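Local coordinates for CRISPR-associated protein, Cse1 family (Acidimicrobium ferrooxidans, PDB 4H3T), which probably serves as the large subunit of a type I-E CRISPR Cascade surveillance complex, helping it to recognise invading DNA, at residues A[5-17]-A[94-106]. The protein carries 1 engineered substitution. Numbering follows the deposited sequence.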
loop_
_atom_site.group_PDB
_atom_site.type_symbol
_atom_site.label_atom_id
_atom_site.label_comp_id
_atom_site.label_asym_id
_atom_site.label_seq_id
_atom_site.Cartn_x
_atom_site.Cartn_y
_atom_site.Cartn_z
ATOM N N GLU A 5 26.348 -35.114 9.232
ATOM C CA GLU A 5 25.551 -33.985 9.764
ATOM C C GLU A 5 24.084 -34.071 9.307
ATOM O O GLU A 5 23.834 -34.261 8.110
ATOM C CB GLU A 5 26.141 -32.612 9.336
ATOM C CG GLU A 5 27.558 -32.326 9.839
ATOM C CD GLU A 5 27.758 -32.534 11.328
ATOM O OE1 GLU A 5 27.102 -31.817 12.120
ATOM O OE2 GLU A 5 28.491 -33.480 11.700
ATOM N N PRO A 6 23.107 -33.911 10.234
ATOM C CA PRO A 6 21.697 -33.977 9.808
ATOM C C PRO A 6 21.345 -32.863 8.832
ATOM O O PRO A 6 21.898 -31.740 8.887
ATOM C CB PRO A 6 20.884 -33.862 11.105
ATOM C CG PRO A 6 21.832 -33.491 12.166
ATOM C CD PRO A 6 23.242 -33.699 11.688
ATOM N N GLU A 7 20.424 -33.169 7.927
ATOM C CA GLU A 7 20.003 -32.209 6.916
ATOM C C GLU A 7 19.240 -31.059 7.554
ATOM O O GLU A 7 18.504 -31.248 8.517
ATOM C CB GLU A 7 19.108 -32.894 5.881
ATOM C CG GLU A 7 19.811 -33.920 5.008
ATOM C CD GLU A 7 18.868 -34.843 4.259
ATOM O OE1 GLU A 7 17.669 -34.501 4.114
ATOM O OE2 GLU A 7 19.320 -35.944 3.871
HETATM N N MSE A 8 19.441 -29.867 7.037
HETATM C CA MSE A 8 18.690 -28.696 7.448
HETATM C C MSE A 8 17.414 -28.548 6.579
HETATM O O MSE A 8 17.484 -28.592 5.356
HETATM C CB MSE A 8 19.556 -27.435 7.309
HETATM C CG MSE A 8 20.764 -27.487 8.225
HETATM SE SE MSE A 8 21.828 -25.927 7.965
HETATM C CE MSE A 8 22.716 -26.437 6.367
ATOM N N HIS A 9 16.272 -28.440 7.243
ATOM C CA HIS A 9 14.958 -28.282 6.666
ATOM C C HIS A 9 14.154 -27.257 7.442
ATOM O O HIS A 9 14.351 -27.113 8.653
ATOM C CB HIS A 9 14.209 -29.624 6.691
ATOM C CG HIS A 9 14.855 -30.667 5.837
ATOM N ND1 HIS A 9 15.021 -30.485 4.468
ATOM C CD2 HIS A 9 15.416 -31.847 6.189
ATOM C CE1 HIS A 9 15.630 -31.577 4.030
ATOM N NE2 HIS A 9 15.920 -32.406 5.028
ATOM N N PHE A 10 13.257 -26.543 6.742
ATOM C CA PHE A 10 12.303 -25.594 7.361
ATOM C C PHE A 10 11.096 -25.518 6.441
ATOM O O PHE A 10 11.065 -24.771 5.453
ATOM C CB PHE A 10 12.946 -24.229 7.664
ATOM C CG PHE A 10 12.089 -23.322 8.511
ATOM C CD1 PHE A 10 12.009 -23.501 9.893
ATOM C CD2 PHE A 10 11.315 -22.321 7.928
ATOM C CE1 PHE A 10 11.232 -22.644 10.668
ATOM C CE2 PHE A 10 10.550 -21.460 8.712
ATOM C CZ PHE A 10 10.478 -21.656 10.066
ATOM N N ASP A 11 10.126 -26.370 6.737
ATOM C CA ASP A 11 8.917 -26.536 5.933
ATOM C C ASP A 11 7.937 -25.409 6.291
ATOM O O ASP A 11 7.324 -25.413 7.358
ATOM C CB ASP A 11 8.314 -27.951 6.157
ATOM C CG ASP A 11 7.036 -28.284 5.369
ATOM O OD1 ASP A 11 6.450 -27.387 4.783
ATOM O OD2 ASP A 11 6.621 -29.422 5.390
ATOM N N LEU A 12 7.750 -24.503 5.350
ATOM C CA LEU A 12 6.892 -23.321 5.516
ATOM C C LEU A 12 5.418 -23.675 5.608
ATOM O O LEU A 12 4.602 -22.849 6.051
ATOM C CB LEU A 12 7.144 -22.336 4.364
ATOM C CG LEU A 12 8.559 -21.769 4.219
ATOM C CD1 LEU A 12 8.638 -20.912 2.963
ATOM C CD2 LEU A 12 8.972 -21.005 5.449
ATOM N N SER A 13 5.040 -24.868 5.196
ATOM C CA SER A 13 3.647 -25.276 5.380
ATOM C C SER A 13 3.355 -25.727 6.821
ATOM O O SER A 13 2.192 -25.766 7.186
ATOM C CB SER A 13 3.265 -26.402 4.423
ATOM O OG SER A 13 3.778 -27.667 4.817
ATOM N N SER A 14 4.378 -26.147 7.619
ATOM C CA SER A 14 4.132 -26.696 8.952
ATOM C C SER A 14 4.927 -26.023 10.084
ATOM O O SER A 14 4.579 -26.208 11.242
ATOM C CB SER A 14 4.411 -28.206 8.956
ATOM O OG SER A 14 5.708 -28.462 8.438
ATOM N N GLU A 15 5.896 -25.186 9.779
ATOM C CA GLU A 15 6.665 -24.434 10.800
ATOM C C GLU A 15 6.113 -23.049 10.979
ATOM O O GLU A 15 5.694 -22.446 9.993
ATOM C CB GLU A 15 8.140 -24.262 10.379
ATOM C CG GLU A 15 8.829 -25.572 10.165
ATOM C CD GLU A 15 9.425 -26.225 11.384
ATOM O OE1 GLU A 15 8.995 -25.940 12.527
ATOM O OE2 GLU A 15 10.350 -27.036 11.177
ATOM N N PRO A 16 6.239 -22.477 12.181
ATOM C CA PRO A 16 5.676 -21.118 12.403
ATOM C C PRO A 16 6.545 -19.998 11.817
ATOM O O PRO A 16 7.733 -19.949 12.068
ATOM C CB PRO A 16 5.557 -21.019 13.937
ATOM C CG PRO A 16 6.496 -22.044 14.500
ATOM C CD PRO A 16 6.700 -23.112 13.444
ATOM N N TRP A 17 5.967 -19.130 10.965
ATOM C CA TRP A 17 6.722 -18.000 10.459
ATOM C C TRP A 17 5.884 -16.765 10.086
ATOM O O TRP A 17 6.479 -15.750 9.754
ATOM C CB TRP A 17 7.580 -18.412 9.227
ATOM C CG TRP A 17 6.813 -18.870 8.042
ATOM C CD1 TRP A 17 6.137 -20.046 7.902
ATOM C CD2 TRP A 17 6.640 -18.153 6.819
ATOM N NE1 TRP A 17 5.527 -20.098 6.682
ATOM C CE2 TRP A 17 5.863 -18.973 5.964
ATOM C CE3 TRP A 17 7.169 -16.953 6.310
ATOM C CZ2 TRP A 17 5.581 -18.620 4.632
ATOM C CZ3 TRP A 17 6.913 -16.615 4.989
ATOM C CH2 TRP A 17 6.133 -17.452 4.156
ATOM N N TYR A 94 -3.804 -30.150 -0.577
ATOM C CA TYR A 94 -2.894 -29.278 -1.335
ATOM C C TYR A 94 -1.468 -29.376 -0.777
ATOM O O TYR A 94 -0.542 -29.622 -1.547
ATOM C CB TYR A 94 -3.393 -27.826 -1.360
ATOM C CG TYR A 94 -2.554 -26.937 -2.250
ATOM C CD1 TYR A 94 -2.778 -26.879 -3.621
ATOM C CD2 TYR A 94 -1.488 -26.222 -1.734
ATOM C CE1 TYR A 94 -1.978 -26.103 -4.441
ATOM C CE2 TYR A 94 -0.626 -25.521 -2.553
ATOM C CZ TYR A 94 -0.897 -25.417 -3.898
ATOM O OH TYR A 94 -0.057 -24.652 -4.663
ATOM N N PHE A 95 -1.288 -29.199 0.540
ATOM C CA PHE A 95 0.070 -29.238 1.124
ATOM C C PHE A 95 0.673 -30.633 1.093
ATOM O O PHE A 95 1.893 -30.718 0.960
ATOM C CB PHE A 95 0.110 -28.645 2.543
ATOM C CG PHE A 95 0.012 -27.148 2.536
ATOM C CD1 PHE A 95 0.934 -26.378 1.834
ATOM C CD2 PHE A 95 -1.043 -26.498 3.171
ATOM C CE1 PHE A 95 0.848 -24.998 1.834
ATOM C CE2 PHE A 95 -1.158 -25.101 3.112
ATOM C CZ PHE A 95 -0.249 -24.375 2.389
ATOM N N ALA A 96 -0.121 -31.718 1.059
ATOM C CA ALA A 96 0.467 -33.062 0.871
ATOM C C ALA A 96 1.068 -33.118 -0.541
ATOM O O ALA A 96 2.189 -33.570 -0.695
ATOM C CB ALA A 96 -0.582 -34.169 1.066
ATOM N N ARG A 97 0.367 -32.574 -1.559
ATOM C CA ARG A 97 0.891 -32.566 -2.937
ATOM C C ARG A 97 2.125 -31.665 -3.123
ATOM O O ARG A 97 3.010 -32.031 -3.871
ATOM C CB ARG A 97 -0.209 -32.117 -3.934
ATOM C CG ARG A 97 0.189 -31.857 -5.402
ATOM C CD ARG A 97 0.362 -33.110 -6.239
ATOM N NE ARG A 97 0.695 -32.835 -7.646
ATOM C CZ ARG A 97 1.910 -32.546 -8.127
ATOM N NH1 ARG A 97 2.957 -32.445 -7.312
ATOM N NH2 ARG A 97 2.083 -32.336 -9.426
ATOM N N TRP A 98 2.181 -30.498 -2.490
ATOM C CA TRP A 98 3.209 -29.520 -2.810
ATOM C C TRP A 98 4.214 -29.231 -1.735
ATOM O O TRP A 98 5.125 -28.401 -1.978
ATOM C CB TRP A 98 2.493 -28.209 -3.175
ATOM C CG TRP A 98 1.732 -28.335 -4.467
ATOM C CD1 TRP A 98 0.389 -28.488 -4.622
ATOM C CD2 TRP A 98 2.308 -28.503 -5.762
ATOM N NE1 TRP A 98 0.082 -28.674 -5.947
ATOM C CE2 TRP A 98 1.244 -28.688 -6.674
ATOM C CE3 TRP A 98 3.628 -28.528 -6.240
ATOM C CZ2 TRP A 98 1.458 -28.865 -8.041
ATOM C CZ3 TRP A 98 3.840 -28.715 -7.591
ATOM C CH2 TRP A 98 2.766 -28.857 -8.483
ATOM N N ARG A 99 4.136 -29.882 -0.588
ATOM C CA ARG A 99 5.078 -29.468 0.457
ATOM C C ARG A 99 6.546 -29.759 0.127
ATOM O O ARG A 99 7.382 -29.059 0.674
ATOM C CB ARG A 99 4.734 -29.986 1.822
ATOM C CG ARG A 99 5.013 -31.407 2.036
ATOM C CD ARG A 99 4.260 -31.913 3.254
ATOM N NE ARG A 99 4.695 -31.282 4.507
ATOM C CZ ARG A 99 4.238 -31.605 5.721
ATOM N NH1 ARG A 99 3.297 -32.534 5.863
ATOM N NH2 ARG A 99 4.717 -31.000 6.801
ATOM N N HIS A 100 6.854 -30.609 -0.872
ATOM C CA HIS A 100 8.244 -30.789 -1.339
ATOM C C HIS A 100 8.790 -29.462 -1.974
ATOM O O HIS A 100 9.997 -29.307 -2.201
ATOM C CB HIS A 100 8.323 -31.963 -2.346
ATOM C CG HIS A 100 7.621 -31.688 -3.658
ATOM N ND1 HIS A 100 6.228 -31.761 -3.772
ATOM C CD2 HIS A 100 8.142 -31.420 -4.884
ATOM C CE1 HIS A 100 5.943 -31.477 -5.038
ATOM N NE2 HIS A 100 7.057 -31.235 -5.746
ATOM N N ARG A 101 7.905 -28.500 -2.218
ATOM C CA ARG A 101 8.269 -27.188 -2.759
ATOM C C ARG A 101 8.240 -26.061 -1.733
ATOM O O ARG A 101 8.630 -24.941 -2.100
ATOM C CB ARG A 101 7.356 -26.845 -3.934
ATOM C CG ARG A 101 7.464 -27.833 -5.103
ATOM C CD ARG A 101 8.845 -27.838 -5.793
ATOM N NE ARG A 101 9.181 -26.516 -6.380
ATOM C CZ ARG A 101 8.963 -26.134 -7.632
ATOM N NH1 ARG A 101 8.378 -26.966 -8.507
ATOM N NH2 ARG A 101 9.300 -24.915 -8.025
ATOM N N PHE A 102 7.843 -26.343 -0.467
ATOM C CA PHE A 102 7.776 -25.357 0.604
ATOM C C PHE A 102 8.913 -25.458 1.611
ATOM O O PHE A 102 8.842 -24.815 2.646
ATOM C CB PHE A 102 6.439 -25.463 1.335
ATOM C CG PHE A 102 5.353 -24.814 0.524
ATOM C CD1 PHE A 102 5.156 -23.444 0.570
ATOM C CD2 PHE A 102 4.527 -25.576 -0.292
ATOM C CE1 PHE A 102 4.191 -22.841 -0.221
ATOM C CE2 PHE A 102 3.577 -24.976 -1.103
ATOM C CZ PHE A 102 3.392 -23.611 -1.040
ATOM N N ASP A 103 9.975 -26.176 1.294
ATOM C CA ASP A 103 11.132 -26.273 2.193
ATOM C C ASP A 103 12.099 -25.114 1.840
ATOM O O ASP A 103 12.678 -25.034 0.747
ATOM C CB ASP A 103 11.757 -27.695 2.133
ATOM C CG ASP A 103 12.991 -27.961 3.021
ATOM O OD1 ASP A 103 13.333 -27.099 3.861
ATOM O OD2 ASP A 103 13.626 -29.005 2.841
ATOM N N LEU A 104 12.304 -24.224 2.820
ATOM C CA LEU A 104 13.221 -23.099 2.668
ATOM C C LEU A 104 14.680 -23.534 2.388
ATOM O O LEU A 104 15.421 -22.790 1.755
ATOM C CB LEU A 104 13.200 -22.249 3.963
ATOM C CG LEU A 104 13.708 -20.816 3.856
ATOM C CD1 LEU A 104 12.809 -19.967 2.971
ATOM C CD2 LEU A 104 13.842 -20.194 5.248
ATOM N N PHE A 105 15.097 -24.705 2.894
ATOM C CA PHE A 105 16.459 -25.199 2.721
ATOM C C PHE A 105 16.530 -26.485 1.909
ATOM O O PHE A 105 17.515 -27.200 2.009
ATOM C CB PHE A 105 17.133 -25.378 4.090
ATOM C CG PHE A 105 17.007 -24.162 4.989
ATOM C CD1 PHE A 105 17.331 -22.894 4.524
ATOM C CD2 PHE A 105 16.532 -24.287 6.285
ATOM C CE1 PHE A 105 17.242 -21.774 5.367
ATOM C CE2 PHE A 105 16.511 -23.191 7.150
ATOM C CZ PHE A 105 16.850 -21.938 6.685
ATOM N N SER A 106 15.552 -26.733 1.020
ATOM C CA SER A 106 15.607 -27.898 0.134
ATOM C C SER A 106 16.870 -27.802 -0.725
ATOM O O SER A 106 17.218 -26.712 -1.171
ATOM C CB SER A 106 14.379 -27.967 -0.769
ATOM O OG SER A 106 14.558 -28.927 -1.801
HETATM O O HOH W 1 18.535 -29.521 3.114
#
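Phe95, on the last turns of helix 88-98, meets Ser13 first: its CD1 lies 3.5 Å from Ser13 CB, a methylene small enough to pack closely against an aromatic ring. One turn on, Arg99 reaches over to Asp11. Its chain bends at chi3 (-64°), and Arg99 NE and NH2 come side-on to a single oxygen, Asp11 OD2, each at 2.8 Å. Asp11 OD2 lies in the guanidinium plane of Arg99, although the carboxylate is turned 63° from it. Asp11 OD1 accepts from Ser13 N, which closes an Asx turn, and also from Ser13 OG on the same face of the carboxylate, so aspartate serves both its own loop and the neighbouring arginine.

Phe102 O takes Leu12 N at 2.9 Å, while its buried apolar ring offers an edge to Leu12 CB. At Asp103, paired with Asp11 in a single beta bridge, the carboxylate is divided again. Asp103 OD2 receives His9 ND1 at 2.6 Å, whereas OD1 accepts Phe10 N and Phe105 N from opposite faces, the latter bond making another Asx turn. Glu7 OE1 holds His9 NE2, so the imidazole is fixed through both nitrogens and probably favours the protonated form. Leu104 N bonds Phe10 O (3.0 Å), and its buried side chain suits apolar Phe10 CB and Leu12 CD1. Phe105, a flat apolar ring, lays CE2 3.7 Å from the Phe10 CB methylene, with CD2 alongside. A water joins Met8 O to Phe105 O.

The N-terminal loop is thus fastened to the chain leaving helix 88-98. Beyond the pair, Leu12 and Phe10 rest on helix 157-170, Leu104 and Phe105 touch strand 263-272, and the loop runs on into strand 18-22.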